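Local coordinates for export chaperone SatS (Mycobacterium tuberculosis H37Rv, PDB 6DNM), which acts as a chaperone for proteins exported through the SecA2 pathway, the structure being that of its C-terminal domain, at residues Thr32-Leu37 / Asp95-Val100; Ser102-Asp107 / Arg117-Leu122; Asp110-Val115 / Gly150-Tyr155. All coordinates share one frame; numbering follows the deposited sequence.

Contact 1 of 3, residues Thr32-Leu37 / Asp95-Val100; sequences TLRCYL and DDNVYV
The guanidinium of Arg34 brings NH1 to the rim of the Tyr99 ring, close to the ring plane, so NH1 meets the ring at its edge rather than over its face. The two planes stand 63° apart. Asn97 also comes up obliquely to the guanidinium, its amide turned steeply against it. The contact reaches across one strand of a four-strand mixed sheet, from strand 29-37 to strand 98-100 and the residue before it: strand 19-24 runs between them, bonding Arg34 on one flank and Asn97 on the other through its backbone. That intervening strand explains why the CA atoms of Arg34 and Asn97 are 9.5 Å apart, and why a long side chain is needed to join them.

Arginine suits this reach. Its CG lies anti to the backbone N (chi1 -177°), and the chain then bends twice further out to carry the guanidinium across to Asn97 and Tyr99. There NH1 gives Asn97 OD1 a weak hydrogen bond of 3.0 Å, bent to 126° at the hydrogen. Asparagine offers a neutral acceptor on a short stem, and its backbone is bonded to Gln22 of strand 19-24. NH1 is also only 2.7 Å from Tyr99 OH, but the angle is too poor for a hydrogen bond. The phenol oxygen has a firmer partner in Glu125 of helix 117-134, while Leu122 and Leu126 of that helix touch the Tyr99 side chain. Tyrosine thus combines an apolar ring for the helix with a polar end for the carboxylate.

All three touching residues are buried. Asp19 and Asp129 form long, weak ion pairs with Arg34, and these acids would be expected to favour its positive charge. Beyond the shortest approach, NH1 passes 3.7 Å from Tyr99 CZ.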
loop_
_atom_site.group_PDB
_atom_site.type_symbol
_atom_site.label_atom_id
_atom_site.label_comp_id
_atom_site.label_asym_id
_atom_site.label_seq_id
_atom_site.Cartn_x
_atom_site.Cartn_y
_atom_site.Cartn_z
ATOM N N THR A 32 -2.473 5.056 -6.368
ATOM C CA THR A 32 -1.108 5.539 -6.554
ATOM C C THR A 32 -0.356 4.497 -7.371
ATOM O O THR A 32 -0.950 3.522 -7.851
ATOM C CB THR A 32 -0.436 5.893 -5.214
ATOM O OG1 THR A 32 0.813 6.559 -5.463
ATOM C CG2 THR A 32 -0.176 4.656 -4.356
ATOM N N LEU A 33 0.950 4.711 -7.552
ATOM C CA LEU A 33 1.815 3.774 -8.257
ATOM C C LEU A 33 2.908 3.277 -7.323
ATOM O O LEU A 33 3.386 4.014 -6.451
ATOM C CB LEU A 33 2.506 4.423 -9.470
ATOM C CG LEU A 33 1.606 5.077 -10.523
ATOM C CD1 LEU A 33 2.445 5.701 -11.629
ATOM C CD2 LEU A 33 0.621 4.070 -11.111
ATOM N N ARG A 34 3.317 2.023 -7.527
ATOM C CA ARG A 34 4.394 1.433 -6.747
ATOM C C ARG A 34 5.191 0.482 -7.623
ATOM O O ARG A 34 4.624 -0.244 -8.444
ATOM C CB ARG A 34 3.829 0.646 -5.564
ATOM C CG ARG A 34 4.907 0.050 -4.640
ATOM C CD ARG A 34 5.010 -1.474 -4.788
ATOM N NE ARG A 34 3.684 -2.054 -4.650
ATOM C CZ ARG A 34 3.298 -3.271 -5.017
ATOM N NH1 ARG A 34 2.057 -3.648 -4.834
ATOM N NH2 ARG A 34 4.136 -4.129 -5.558
ATOM N N CYS A 35 6.510 0.488 -7.438
ATOM C CA CYS A 35 7.385 -0.468 -8.099
ATOM C C CYS A 35 8.432 -0.941 -7.103
ATOM O O CYS A 35 8.485 -0.481 -5.959
ATOM C CB CYS A 35 8.067 0.146 -9.324
ATOM S SG CYS A 35 9.261 1.419 -8.916
ATOM N N TYR A 36 9.276 -1.866 -7.543
ATOM C CA TYR A 36 10.424 -2.310 -6.766
ATOM C C TYR A 36 11.680 -2.110 -7.596
ATOM O O TYR A 36 11.717 -2.475 -8.776
ATOM C CB TYR A 36 10.283 -3.773 -6.378
ATOM C CG TYR A 36 9.051 -4.033 -5.554
ATOM C CD1 TYR A 36 9.027 -3.791 -4.178
ATOM C CD2 TYR A 36 7.898 -4.490 -6.153
ATOM C CE1 TYR A 36 7.876 -4.029 -3.422
ATOM C CE2 TYR A 36 6.768 -4.728 -5.420
ATOM C CZ TYR A 36 6.742 -4.491 -4.058
ATOM O OH TYR A 36 5.580 -4.735 -3.344
ATOM N N LEU A 37 12.693 -1.513 -6.984
ATOM C CA LEU A 37 13.987 -1.298 -7.614
ATOM C C LEU A 37 15.024 -1.888 -6.677
ATOM O O LEU A 37 15.122 -1.456 -5.524
ATOM C CB LEU A 37 14.244 0.200 -7.778
ATOM C CG LEU A 37 15.524 0.593 -8.508
ATOM C CD1 LEU A 37 15.574 -0.052 -9.886
ATOM C CD2 LEU A 37 15.601 2.101 -8.617
ATOM N N ASP A 95 -6.034 -7.544 -9.067
ATOM C CA ASP A 95 -6.652 -7.931 -7.799
ATOM C C ASP A 95 -5.623 -8.089 -6.686
ATOM O O ASP A 95 -5.938 -7.853 -5.513
ATOM C CB ASP A 95 -7.445 -9.229 -7.957
ATOM C CG ASP A 95 -8.740 -9.046 -8.748
ATOM O OD1 ASP A 95 -9.083 -7.902 -9.121
ATOM O OD2 ASP A 95 -9.428 -10.062 -8.987
ATOM N N ASP A 96 -4.395 -8.476 -7.034
ATOM C CA ASP A 96 -3.318 -8.639 -6.062
ATOM C C ASP A 96 -2.725 -7.316 -5.600
ATOM O O ASP A 96 -1.873 -7.314 -4.703
ATOM C CB ASP A 96 -2.215 -9.544 -6.623
ATOM C CG ASP A 96 -1.623 -9.003 -7.904
ATOM O OD1 ASP A 96 -0.383 -8.943 -8.010
ATOM O OD2 ASP A 96 -2.403 -8.621 -8.799
ATOM N N ASN A 97 -3.156 -6.201 -6.186
ATOM C CA ASN A 97 -2.698 -4.874 -5.794
ATOM C C ASN A 97 -3.805 -4.065 -5.134
ATOM O O ASN A 97 -3.763 -2.825 -5.129
ATOM C CB ASN A 97 -2.092 -4.148 -6.994
ATOM C CG ASN A 97 -0.757 -4.710 -7.366
ATOM O OD1 ASN A 97 0.031 -5.045 -6.494
ATOM N ND2 ASN A 97 -0.500 -4.849 -8.660
ATOM N N VAL A 98 -4.786 -4.759 -4.565
ATOM C CA VAL A 98 -5.876 -4.159 -3.805
ATOM C C VAL A 98 -5.567 -4.353 -2.324
ATOM O O VAL A 98 -5.460 -5.486 -1.844
ATOM C CB VAL A 98 -7.219 -4.799 -4.196
ATOM C CG1 VAL A 98 -8.318 -4.385 -3.240
ATOM C CG2 VAL A 98 -7.578 -4.417 -5.625
ATOM N N TYR A 99 -5.417 -3.253 -1.595
ATOM C CA TYR A 99 -5.016 -3.279 -0.198
ATOM C C TYR A 99 -6.089 -2.614 0.648
ATOM O O TYR A 99 -6.440 -1.460 0.410
ATOM C CB TYR A 99 -3.705 -2.520 -0.036
ATOM C CG TYR A 99 -2.555 -3.131 -0.790
ATOM C CD1 TYR A 99 -1.960 -4.304 -0.351
ATOM C CD2 TYR A 99 -2.069 -2.546 -1.958
ATOM C CE1 TYR A 99 -0.895 -4.873 -1.034
ATOM C CE2 TYR A 99 -0.999 -3.109 -2.650
ATOM C CZ TYR A 99 -0.418 -4.274 -2.178
ATOM O OH TYR A 99 0.643 -4.841 -2.854
ATOM N N VAL A 100 -6.602 -3.326 1.644
ATOM C CA VAL A 100 -7.757 -2.863 2.410
ATOM C C VAL A 100 -7.361 -2.788 3.876
ATOM O O VAL A 100 -7.138 -3.822 4.521
ATOM C CB VAL A 100 -8.980 -3.779 2.220
ATOM C CG1 VAL A 100 -10.187 -3.242 2.993
ATOM C CG2 VAL A 100 -9.304 -3.920 0.749
#

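Contact 2 of 3, residues Ser102-Asp107 / Arg117-Leu122; sequences SGLVDD and REQLDL
Leu104 and Leu120 mark the closest backbone approach, 7.9 Å between CA atoms, in a helical hairpin whose short helix 104-110 is followed, after a six-residue connection, by the long helix 117-134 running back beside it. Gly103 holds the N-cap of the first helix with a positive phi, a conformation easy for glycine, and its O receives the Asp107 N bond of the first turn. Just ahead of it the chain is not yet helical, and here the carbonyl of Ser102 faces the second helix.

Gln119 takes up that carbonyl. Its CG is anti to the backbone N (chi1 -180°) and the rest of the chain is extended, so the amide spans the gap at full length. NE2 donates to Ser102 O over 2.9 Å, with 150° at the hydrogen; the acceptor lies nearly in the amide plane, whereas the donor is tilted 28° from the carbonyl plane. NE2 also bonds Val100 O, so one amide nitrogen grips two backbone carbonyls at the exit of strand 98-100. Glutamine suits the place because it is long, uncharged and able to donate and accept together.

Leu104 approaches from the opposite direction, its CG 3.6 Å from Gln119 NE2 and its CD2 3.8 Å from Gln119 CD. The two leucines are both buried, and CD1 of Leu104 meets Leu120 CD1 at 4.4 Å, while Trp176 of helix 170-185 touches Leu104 as well.

With NE2 donating at one end, both ends of the amide are held: a water donates to Gln119 OE1 at 2.8 Å and to Asp107 OD2 at 2.6 Å.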
loop_
_atom_site.group_PDB
_atom_site.type_symbol
_atom_site.label_atom_id
_atom_site.label_comp_id
_atom_site.label_asym_id
_atom_site.label_seq_id
_atom_site.Cartn_x
_atom_site.Cartn_y
_atom_site.Cartn_z
ATOM N N SER A 102 -9.550 -1.029 5.863
ATOM C CA SER A 102 -10.885 -0.846 6.432
ATOM C C SER A 102 -11.295 -2.004 7.330
ATOM O O SER A 102 -11.201 -3.170 6.946
ATOM C CB SER A 102 -11.882 -0.758 5.281
ATOM O OG SER A 102 -11.376 0.069 4.260
ATOM N N GLY A 103 -11.802 -1.663 8.516
ATOM C CA GLY A 103 -12.348 -2.627 9.436
ATOM C C GLY A 103 -11.352 -3.350 10.318
ATOM O O GLY A 103 -11.765 -3.953 11.315
ATOM N N LEU A 104 -10.054 -3.328 9.992
ATOM C CA LEU A 104 -9.106 -4.108 10.780
ATOM C C LEU A 104 -9.091 -3.658 12.235
ATOM O O LEU A 104 -8.988 -4.488 13.145
ATOM C CB LEU A 104 -7.704 -4.019 10.177
ATOM C CG LEU A 104 -7.493 -4.774 8.860
ATOM C CD1 LEU A 104 -6.114 -4.481 8.304
ATOM C CD2 LEU A 104 -7.699 -6.273 9.042
ATOM N N VAL A 105 -9.225 -2.350 12.477
ATOM C CA VAL A 105 -9.217 -1.847 13.850
ATOM C C VAL A 105 -10.357 -2.456 14.660
ATOM O O VAL A 105 -10.204 -2.762 15.850
ATOM C CB VAL A 105 -9.233 -0.304 13.868
ATOM C CG1 VAL A 105 -10.527 0.246 13.265
ATOM C CG2 VAL A 105 -9.023 0.214 15.285
ATOM N N ASP A 106 -11.514 -2.644 14.031
ATOM C CA ASP A 106 -12.656 -3.251 14.709
ATOM C C ASP A 106 -12.464 -4.753 14.858
ATOM O O ASP A 106 -12.790 -5.319 15.906
ATOM C CB ASP A 106 -13.946 -2.926 13.949
ATOM C CG ASP A 106 -14.173 -1.434 13.811
ATOM O OD1 ASP A 106 -14.244 -0.946 12.665
ATOM O OD2 ASP A 106 -14.249 -0.750 14.853
ATOM N N ASP A 107 -11.887 -5.401 13.842
ATOM C CA ASP A 107 -11.705 -6.848 13.899
ATOM C C ASP A 107 -10.682 -7.251 14.959
ATOM O O ASP A 107 -10.883 -8.241 15.669
ATOM C CB ASP A 107 -11.319 -7.394 12.527
ATOM C CG ASP A 107 -12.427 -7.227 11.510
ATOM O OD1 ASP A 107 -13.597 -7.115 11.933
ATOM O OD2 ASP A 107 -12.139 -7.200 10.290
ATOM N N ARG A 117 -7.862 -13.470 7.183
ATOM C CA ARG A 117 -6.446 -13.740 6.963
ATOM C C ARG A 117 -5.955 -13.120 5.660
ATOM O O ARG A 117 -4.920 -12.446 5.633
ATOM C CB ARG A 117 -6.207 -15.247 6.976
ATOM C CG ARG A 117 -4.747 -15.629 6.822
ATOM C CD ARG A 117 -4.612 -16.959 6.078
ATOM N NE ARG A 117 -5.183 -16.858 4.740
ATOM C CZ ARG A 117 -4.598 -16.232 3.725
ATOM N NH1 ARG A 117 -3.418 -15.651 3.891
ATOM N NH2 ARG A 117 -5.200 -16.175 2.549
ATOM N N GLU A 118 -6.694 -13.321 4.569
ATOM C CA GLU A 118 -6.256 -12.787 3.283
ATOM C C GLU A 118 -6.169 -11.264 3.313
ATOM O O GLU A 118 -5.183 -10.681 2.842
ATOM C CB GLU A 118 -7.187 -13.272 2.172
ATOM C CG GLU A 118 -6.666 -12.985 0.783
ATOM C CD GLU A 118 -7.764 -13.027 -0.261
ATOM O OE1 GLU A 118 -7.539 -12.525 -1.385
ATOM O OE2 GLU A 118 -8.858 -13.563 0.044
ATOM N N GLN A 119 -7.180 -10.602 3.876
ATOM C CA GLN A 119 -7.125 -9.150 4.009
ATOM C C GLN A 119 -5.877 -8.718 4.767
ATOM O O GLN A 119 -5.161 -7.799 4.348
ATOM C CB GLN A 119 -8.367 -8.638 4.733
ATOM C CG GLN A 119 -8.328 -7.125 4.879
ATOM C CD GLN A 119 -9.459 -6.564 5.687
ATOM O OE1 GLN A 119 -10.364 -7.292 6.097
ATOM N NE2 GLN A 119 -9.430 -5.254 5.909
ATOM N N LEU A 120 -5.612 -9.358 5.896
ATOM C CA LEU A 120 -4.455 -8.995 6.690
ATOM C C LEU A 120 -3.143 -9.252 5.967
ATOM O O LEU A 120 -2.242 -8.478 6.059
ATOM C CB LEU A 120 -4.490 -9.699 8.045
ATOM C CG LEU A 120 -3.366 -9.317 9.000
ATOM C CD1 LEU A 120 -3.418 -7.845 9.354
ATOM C CD2 LEU A 120 -3.350 -10.172 10.256
ATOM N N ASP A 121 -3.065 -10.347 5.236
ATOM C CA ASP A 121 -1.859 -10.659 4.510
ATOM C C ASP A 121 -1.507 -9.582 3.509
ATOM O O ASP A 121 -0.386 -9.138 3.461
ATOM C CB ASP A 121 -1.918 -12.015 3.836
ATOM C CG ASP A 121 -0.541 -12.511 3.516
ATOM O OD1 ASP A 121 -0.049 -12.294 2.441
ATOM O OD2 ASP A 121 0.101 -13.058 4.431
ATOM N N LEU A 122 -2.494 -9.189 2.717
ATOM C CA LEU A 122 -2.297 -8.076 1.792
ATOM C C LEU A 122 -1.958 -6.785 2.531
ATOM O O LEU A 122 -1.052 -6.048 2.121
ATOM C CB LEU A 122 -3.547 -7.904 0.928
ATOM C CG LEU A 122 -3.677 -8.914 -0.210
ATOM C CD1 LEU A 122 -5.137 -9.035 -0.641
ATOM C CD2 LEU A 122 -2.790 -8.508 -1.373
HETATM O O HOH W 1 -10.697 -8.509 8.577
#

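Contact 3 of 3, residues Asp110-Val115 / Gly150-Tyr155; sequences DGPDAV and GQLVAY
Pro112 meets helix 148-157 with its ring, beginning at CB, which sits 3.6 Å from Leu152 CD1 and equally 3.6 Å from Tyr155 CD2. This is the connection of a helical hairpin, between helices 104-110 and 117-134, docking on helix 148-157 in the helical part of the domain. One atom further round the ring, CG is still held between the same two residues, 3.9 Å from Leu152 CD1 and 4.0 Å from Tyr155 CE2. At CD the tyrosine has been left behind, and Leu152 CD1 alone remains near, at 3.6 Å. A single methyl therefore runs along three atoms of the proline ring.

The receiving pair stands three residues apart, so both side chains issue from one side of the helix. Each has CG anti to its own backbone N, Leu152 at -173° and Tyr155 at 178°, which extends both toward the proline. Leu152 crosses it at about a right angle; Tyr155 offers the edge of its ring, with Pro112 CB near the ring plane, so this is no CH-pi contact over a face. Leucine supplies a compact branched end, and tyrosine the edge of a broad ring, whose side chain also touches Ser161, Lys164 and Pro165 in the loop beyond.

The backbone places the proline. Gly111 leaves helix 104-110 with a phi of 100°, a region where glycine, having no side chain, is at ease. Pro112 then opens a 3-10 turn, where its restricted phi fits and its lack of an N-H costs nothing. Asp113, itself exposed, forms a salt bridge with Lys164. The turn itself is closed by two bonds, Ala114 N to Gly111 O and Val115 N to Pro112 O, both 3.1 Å.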
loop_
_atom_site.group_PDB
_atom_site.type_symbol
_atom_site.label_atom_id
_atom_site.label_comp_id
_atom_site.label_asym_id
_atom_site.label_seq_id
_atom_site.Cartn_x
_atom_site.Cartn_y
_atom_site.Cartn_z
ATOM N N ASP A 110 -12.053 -7.777 18.362
ATOM C CA ASP A 110 -12.800 -9.010 18.571
ATOM C C ASP A 110 -11.917 -10.251 18.548
ATOM O O ASP A 110 -12.418 -11.361 18.757
ATOM C CB ASP A 110 -13.906 -9.140 17.522
ATOM C CG ASP A 110 -15.026 -8.145 17.730
ATOM O OD1 ASP A 110 -15.276 -7.763 18.893
ATOM O OD2 ASP A 110 -15.658 -7.752 16.727
ATOM N N GLY A 111 -10.620 -10.096 18.301
ATOM C CA GLY A 111 -9.704 -11.204 18.367
ATOM C C GLY A 111 -9.351 -11.782 17.017
ATOM O O GLY A 111 -9.901 -11.401 15.973
ATOM N N PRO A 112 -8.420 -12.737 17.021
ATOM C CA PRO A 112 -7.908 -13.264 15.747
ATOM C C PRO A 112 -8.977 -13.866 14.859
ATOM O O PRO A 112 -8.875 -13.753 13.633
ATOM C CB PRO A 112 -6.863 -14.306 16.178
ATOM C CG PRO A 112 -7.169 -14.602 17.611
ATOM C CD PRO A 112 -7.792 -13.373 18.191
ATOM N N ASP A 113 -10.009 -14.489 15.428
ATOM C CA ASP A 113 -11.003 -15.152 14.591
ATOM C C ASP A 113 -11.897 -14.171 13.842
ATOM O O ASP A 113 -12.567 -14.573 12.883
ATOM C CB ASP A 113 -11.831 -16.145 15.410
ATOM C CG ASP A 113 -10.964 -17.109 16.199
ATOM O OD1 ASP A 113 -11.369 -17.507 17.312
ATOM O OD2 ASP A 113 -9.874 -17.467 15.706
ATOM N N ALA A 114 -11.921 -12.900 14.247
ATOM C CA ALA A 114 -12.658 -11.875 13.521
ATOM C C ALA A 114 -11.860 -11.259 12.380
ATOM O O ALA A 114 -12.437 -10.535 11.559
ATOM C CB ALA A 114 -13.103 -10.759 14.472
ATOM N N VAL A 115 -10.558 -11.519 12.310
ATOM C CA VAL A 115 -9.691 -10.914 11.303
ATOM C C VAL A 115 -9.621 -11.827 10.089
ATOM O O VAL A 115 -9.324 -13.023 10.213
ATOM C CB VAL A 115 -8.284 -10.663 11.866
ATOM C CG1 VAL A 115 -7.418 -10.029 10.789
ATOM C CG2 VAL A 115 -8.352 -9.793 13.108
ATOM N N GLY A 150 2.060 -7.461 16.978
ATOM C CA GLY A 150 2.880 -8.358 16.177
ATOM C C GLY A 150 2.572 -9.816 16.448
ATOM O O GLY A 150 2.540 -10.637 15.528
ATOM N N GLN A 151 2.316 -10.151 17.714
ATOM C CA GLN A 151 1.925 -11.510 18.078
ATOM C C GLN A 151 0.580 -11.885 17.450
ATOM O O GLN A 151 0.410 -12.989 16.914
ATOM C CB GLN A 151 1.869 -11.589 19.603
ATOM C CG GLN A 151 1.312 -12.843 20.199
ATOM C CD GLN A 151 1.082 -12.674 21.692
ATOM O OE1 GLN A 151 -0.049 -12.457 22.134
ATOM N NE2 GLN A 151 2.158 -12.762 22.480
ATOM N N LEU A 152 -0.386 -10.968 17.490
ATOM C CA LEU A 152 -1.705 -11.247 16.926
ATOM C C LEU A 152 -1.642 -11.405 15.407
ATOM O O LEU A 152 -2.242 -12.331 14.843
ATOM C CB LEU A 152 -2.669 -10.133 17.332
ATOM C CG LEU A 152 -4.151 -10.302 16.993
ATOM C CD1 LEU A 152 -4.664 -11.689 17.354
ATOM C CD2 LEU A 152 -4.963 -9.229 17.707
ATOM N N VAL A 153 -0.924 -10.506 14.733
ATOM C CA VAL A 153 -0.765 -10.597 13.286
ATOM C C VAL A 153 -0.106 -11.917 12.903
ATOM O O VAL A 153 -0.567 -12.615 11.991
ATOM C CB VAL A 153 0.034 -9.387 12.780
ATOM C CG1 VAL A 153 0.459 -9.587 11.322
ATOM C CG2 VAL A 153 -0.796 -8.122 12.945
ATOM N N ALA A 154 0.988 -12.280 13.588
ATOM C CA ALA A 154 1.682 -13.523 13.250
ATOM C C ALA A 154 0.754 -14.721 13.410
ATOM O O ALA A 154 0.759 -15.640 12.580
ATOM C CB ALA A 154 2.954 -13.676 14.090
ATOM N N TYR A 155 -0.073 -14.715 14.459
ATOM C CA TYR A 155 -1.003 -15.816 14.668
ATOM C C TYR A 155 -2.018 -15.916 13.533
ATOM O O TYR A 155 -2.248 -17.006 12.994
ATOM C CB TYR A 155 -1.702 -15.673 16.019
ATOM C CG TYR A 155 -2.712 -16.779 16.235
ATOM C CD1 TYR A 155 -2.303 -18.043 16.645
ATOM C CD2 TYR A 155 -4.068 -16.576 15.991
ATOM C CE1 TYR A 155 -3.213 -19.067 16.828
ATOM C CE2 TYR A 155 -4.989 -17.602 16.173
ATOM C CZ TYR A 155 -4.555 -18.843 16.590
ATOM O OH TYR A 155 -5.469 -19.864 16.767
#

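The contacts run outward from the middle of the chain, with centres about 6, 13 and 20 Å from it. Contact 1 is buried between the sheet and helix 117-134 and is carried by polar groups; contact 2 is partly buried and mixes amide bonds and water with leucines; contact 3, although farthest out, is buried and apolar. Helix 117-134 links the first two, since Leu122 packs on Tyr99. Contacts 2 and 3 share the helical hairpin and alternate along the chain, touching where Leu120 meets Val115 and Val153. Contacts 1 and 3 do not touch, their nearest atoms being about 9 Å apart; contact 2, which touches both, joins the exit of strand 98-100 to the helices.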